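Local coordinates for protein Old Yellow Enzyme (Pichia, PDB 6AGZ) that probably reduces the carbon-carbon double bond of enone compounds asymmetrically, as a flavoprotein oxidoreductase that carries flavin mononucleotide in a TIM barrel, at residues V186-G191 / Q196-T201. Numbering follows the deposited sequence.
Sequences VHSAHG and QFIQTT. With FMN (flavin mononucleotide), chain C.
Gln196 reaches back from its short helix to grip the backbone of Gly191. Its CB leads to CG, set beside its own backbone N and anti to the carbonyl carbon (chi1 -62°); CG lies 3.3 Å from Gly191 O, and beyond it the chain runs extended to CD, 3.6 Å from Gly191 O, with the amide turned so that NE2 faces that oxygen. At the tip, NE2 donates to Gly191 O over 2.8 Å in a nearly straight bond (164° at the hydrogen). Gly191 O lies close to the plane of the amide, whereas the donor is tilted 26° from the carbonyl plane of Gly191. Leu114 O also accepts from NE2, and OE1 takes the backbone N-H of Arg116, so partners at both ends of the amide fix which way round it sits. At a second point, Ile198 CD1 presses on Ser188 OG at 3.3 Å, and this buried hydroxyl has no polar partner in the model.

The same turn lines the flavin pocket. His187 presents one ring face to FMN O2, 3.4 Å from NE2, while ND1 accepts the Ala189 N-H near the ring plane. A leucine in place of His187 would probably leave the Ala189 N-H without its acceptor and the pyrimidine end of the flavin without its flat neighbour. His190 turns its ring edge to the isoalloxazine, CE1 4.0 Å from FMN N1.

In the eight-stranded barrel, the contact ties the chain that follows strand 183-187 to helix 193-198, the short helix in the loop after this barrel strand, with Ser188 resting on helix 218-231 and strand 236-240 and Ile198 packing against helix 258-274.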
ATOM      1  N   VAL A 186     -20.455  -5.730  -5.412  1.00 17.93           N
ATOM      2  CA  VAL A 186     -20.676  -4.453  -4.748  1.00 16.57           C
ATOM      3  C   VAL A 186     -19.837  -3.395  -5.456  1.00 16.63           C
ATOM      4  O   VAL A 186     -18.603  -3.449  -5.442  1.00 17.01           O
ATOM      5  CB  VAL A 186     -20.337  -4.536  -3.257  1.00 15.08           C
ATOM      6  CG1 VAL A 186     -20.369  -3.167  -2.643  1.00 12.98           C
ATOM      7  CG2 VAL A 186     -21.322  -5.454  -2.548  1.00 15.30           C
ATOM      8  N   HIS A 187     -20.510  -2.441  -6.099  1.00 15.66           N
ATOM      9  CA  HIS A 187     -19.844  -1.322  -6.758  1.00 15.93           C
ATOM     10  C   HIS A 187     -19.393  -0.337  -5.688  1.00 16.64           C
ATOM     11  O   HIS A 187     -20.221   0.326  -5.053  1.00 17.99           O
ATOM     12  CB  HIS A 187     -20.784  -0.661  -7.762  1.00 16.29           C
ATOM     13  CG  HIS A 187     -20.113   0.309  -8.685  1.00 18.10           C
ATOM     14  ND1 HIS A 187     -18.872   0.852  -8.426  1.00 18.50           N
ATOM     15  CD2 HIS A 187     -20.513   0.833  -9.868  1.00 18.11           C
ATOM     16  CE1 HIS A 187     -18.538   1.669  -9.410  1.00 18.21           C
ATOM     17  NE2 HIS A 187     -19.516   1.674 -10.297  1.00 17.83           N
ATOM     18  N   SER A 188     -18.085  -0.247  -5.476  1.00 16.26           N
ATOM     19  CA  SER A 188     -17.500   0.652  -4.491  1.00 15.57           C
ATOM     20  C   SER A 188     -16.417   1.505  -5.130  1.00 15.29           C
ATOM     21  O   SER A 188     -15.389   1.805  -4.517  1.00 15.26           O
ATOM     22  CB  SER A 188     -16.943  -0.128  -3.301  1.00 15.37           C
ATOM     23  OG  SER A 188     -16.500   0.746  -2.279  1.00 17.03           O
ATOM     24  N   ALA A 189     -16.635   1.911  -6.379  1.00 16.15           N
ATOM     25  CA  ALA A 189     -15.634   2.624  -7.155  1.00 16.02           C
ATOM     26  C   ALA A 189     -16.256   3.841  -7.827  1.00 16.60           C
ATOM     27  O   ALA A 189     -17.470   4.057  -7.781  1.00 17.15           O
ATOM     28  CB  ALA A 189     -15.000   1.707  -8.211  1.00 15.53           C
ATOM     29  N   HIS A 190     -15.388   4.653  -8.434  1.00 17.66           N
ATOM     30  CA  HIS A 190     -15.787   5.702  -9.375  1.00 19.22           C
ATOM     31  C   HIS A 190     -16.652   6.777  -8.719  1.00 17.12           C
ATOM     32  O   HIS A 190     -17.556   7.336  -9.343  1.00 19.41           O
ATOM     33  CB  HIS A 190     -16.497   5.102 -10.589  1.00 21.84           C
ATOM     34  CG  HIS A 190     -15.628   4.202 -11.411  1.00 23.99           C
ATOM     35  ND1 HIS A 190     -16.114   3.092 -12.067  1.00 25.06           N
ATOM     36  CD2 HIS A 190     -14.302   4.250 -11.684  1.00 24.52           C
ATOM     37  CE1 HIS A 190     -15.125   2.494 -12.708  1.00 24.58           C
ATOM     38  NE2 HIS A 190     -14.015   3.177 -12.493  1.00 24.49           N
ATOM     39  N   GLY A 191     -16.365   7.085  -7.456  1.00 14.83           N
ATOM     40  CA  GLY A 191     -17.005   8.218  -6.817  1.00 13.64           C
ATOM     41  C   GLY A 191     -18.478   8.062  -6.519  1.00 12.79           C
ATOM     42  O   GLY A 191     -19.156   9.063  -6.271  1.00 11.34           O
ATOM     43  N   GLN A 196     -17.581   7.367  -2.057  1.00 13.07           N
ATOM     44  CA  GLN A 196     -17.713   8.631  -1.337  1.00 14.92           C
ATOM     45  C   GLN A 196     -17.444   8.449   0.151  1.00 16.60           C
ATOM     46  O   GLN A 196     -16.816   9.305   0.785  1.00 19.23           O
ATOM     47  CB  GLN A 196     -19.103   9.226  -1.557  1.00 15.03           C
ATOM     48  CG  GLN A 196     -19.416   9.574  -2.998  1.00 15.37           C
ATOM     49  CD  GLN A 196     -20.903   9.726  -3.248  1.00 17.76           C
ATOM     50  OE1 GLN A 196     -21.666  10.065  -2.342  1.00 17.36           O
ATOM     51  NE2 GLN A 196     -21.325   9.467  -4.480  1.00 19.10           N
ATOM     52  N   PHE A 197     -17.915   7.342   0.730  1.00 14.88           N
ATOM     53  CA  PHE A 197     -17.581   7.063   2.123  1.00 14.89           C
ATOM     54  C   PHE A 197     -16.100   6.754   2.292  1.00 14.67           C
ATOM     55  O   PHE A 197     -15.520   7.060   3.340  1.00 13.10           O
ATOM     56  CB  PHE A 197     -18.433   5.911   2.657  1.00 13.32           C
ATOM     57  CG  PHE A 197     -19.743   6.352   3.241  1.00 12.77           C
ATOM     58  CD1 PHE A 197     -20.845   6.559   2.427  1.00 12.05           C
ATOM     59  CD2 PHE A 197     -19.870   6.574   4.602  1.00 12.04           C
ATOM     60  CE1 PHE A 197     -22.051   6.973   2.963  1.00 11.35           C
ATOM     61  CE2 PHE A 197     -21.072   6.989   5.144  1.00 10.82           C
ATOM     62  CZ  PHE A 197     -22.165   7.190   4.322  1.00 11.78           C
ATOM     63  N   ILE A 198     -15.469   6.164   1.273  1.00 13.88           N
ATOM     64  CA  ILE A 198     -14.050   5.837   1.378  1.00 13.19           C
ATOM     65  C   ILE A 198     -13.178   7.083   1.233  1.00 13.05           C
ATOM     66  O   ILE A 198     -12.134   7.197   1.888  1.00 11.29           O
ATOM     67  CB  ILE A 198     -13.682   4.766   0.334  1.00 12.67           C
ATOM     68  CG1 ILE A 198     -14.460   3.476   0.592  1.00 12.10           C
ATOM     69  CG2 ILE A 198     -12.190   4.486   0.341  1.00 12.24           C
ATOM     70  CD1 ILE A 198     -14.280   2.434  -0.491  1.00  8.63           C
ATOM     71  N   GLN A 199     -13.590   8.038   0.401  1.00 12.29           N
ATOM     72  CA  GLN A 199     -12.720   9.141   0.008  1.00 14.14           C
ATOM     73  C   GLN A 199     -12.704  10.247   1.057  1.00 15.44           C
ATOM     74  O   GLN A 199     -13.755  10.656   1.561  1.00 18.92           O
ATOM     75  CB  GLN A 199     -13.168   9.711  -1.339  1.00 14.12           C
ATOM     76  CG  GLN A 199     -13.089   8.726  -2.494  1.00 13.69           C
ATOM     77  CD  GLN A 199     -11.665   8.395  -2.892  1.00 12.82           C
ATOM     78  OE1 GLN A 199     -10.735   9.152  -2.608  1.00 13.90           O
ATOM     79  NE2 GLN A 199     -11.485   7.259  -3.555  1.00 11.88           N
ATOM     80  N   THR A 200     -11.501  10.739   1.375  1.00 14.35           N
ATOM     81  CA  THR A 200     -11.378  11.890   2.265  1.00 15.40           C
ATOM     82  C   THR A 200     -11.992  13.141   1.651  1.00 16.31           C
ATOM     83  O   THR A 200     -12.496  14.006   2.378  1.00 16.76           O
ATOM     84  CB  THR A 200      -9.908  12.148   2.604  1.00 16.76           C
ATOM     85  OG1 THR A 200      -9.153  12.291   1.394  1.00 18.73           O
ATOM     86  CG2 THR A 200      -9.334  11.001   3.423  1.00 17.01           C
ATOM     87  N   THR A 201     -11.956  13.257   0.320  1.00 16.09           N
ATOM     88  CA  THR A 201     -12.531  14.424  -0.340  1.00 17.31           C
ATOM     89  C   THR A 201     -14.035  14.515  -0.119  1.00 17.22           C
ATOM     90  O   THR A 201     -14.587  15.619  -0.056  1.00 19.18           O
ATOM     91  CB  THR A 201     -12.225  14.387  -1.838  1.00 16.92           C
ATOM     92  OG1 THR A 201     -12.637  13.125  -2.381  1.00 16.38           O
ATOM     93  CG2 THR A 201     -10.737  14.581  -2.086  1.00 17.61           C
TER
HETATM   94  N1  FMN C 501     -17.818   0.223 -14.498  1.00 14.92           N
HETATM   95  C2  FMN C 501     -18.576  -0.138 -13.400  1.00 15.35           C
HETATM   96  O2  FMN C 501     -18.026  -0.585 -12.394  1.00 14.37           O
HETATM   97  N3  FMN C 501     -19.948   0.002 -13.426  1.00 15.65           N
HETATM   98  C4  FMN C 501     -20.566   0.504 -14.551  1.00 17.33           C
HETATM   99  O4  FMN C 501     -21.789   0.632 -14.583  1.00 20.38           O
HETATM  100  C4A FMN C 501     -19.806   0.867 -15.656  1.00 16.41           C
HETATM  101  N5  FMN C 501     -20.426   1.367 -16.777  1.00 17.72           N
HETATM  102  C5A FMN C 501     -19.680   1.726 -17.877  1.00 18.81           C
HETATM  103  C6  FMN C 501     -20.314   2.231 -19.005  1.00 20.06           C
HETATM  104  C7  FMN C 501     -19.570   2.597 -20.118  1.00 21.96           C
HETATM  105  C7M FMN C 501     -20.256   3.138 -21.335  1.00 22.69           C
HETATM  106  C8  FMN C 501     -18.188   2.460 -20.105  1.00 21.07           C
HETATM  107  C8M FMN C 501     -17.382   2.855 -21.307  1.00 22.50           C
HETATM  108  C9  FMN C 501     -17.554   1.958 -18.976  1.00 19.48           C
HETATM  109  C9A FMN C 501     -18.297   1.587 -17.858  1.00 17.80           C
HETATM  110  N10 FMN C 501     -17.670   1.087 -16.731  1.00 16.58           N
HETATM  111  C10 FMN C 501     -18.425   0.727 -15.630  1.00 15.61           C
HETATM  112  C1' FMN C 501     -16.177   0.923 -16.707  1.00 16.76           C
HETATM  113  C2' FMN C 501     -15.850  -0.427 -17.351  1.00 17.21           C
HETATM  114  O2' FMN C 501     -16.430  -1.459 -16.583  1.00 17.43           O
HETATM  115  C3' FMN C 501     -14.351  -0.676 -17.508  1.00 17.00           C
HETATM  116  O3' FMN C 501     -13.735  -0.736 -16.241  1.00 16.74           O
HETATM  117  C4' FMN C 501     -13.700   0.413 -18.356  1.00 17.18           C
HETATM  118  O4' FMN C 501     -14.470   0.632 -19.516  1.00 15.28           O
HETATM  119  C5' FMN C 501     -12.286   0.033 -18.776  1.00 17.70           C
HETATM  120  O5' FMN C 501     -12.308  -1.213 -19.436  1.00 19.55           O
HETATM  121  P   FMN C 501     -12.048  -1.292 -21.023  1.00 18.30           P
HETATM  122  O1P FMN C 501     -10.760  -0.571 -21.347  1.00 21.30           O
HETATM  123  O2P FMN C 501     -11.937  -2.735 -21.453  1.00 19.09           O
HETATM  124  O3P FMN C 501     -13.202  -0.638 -21.743  1.00 16.81           O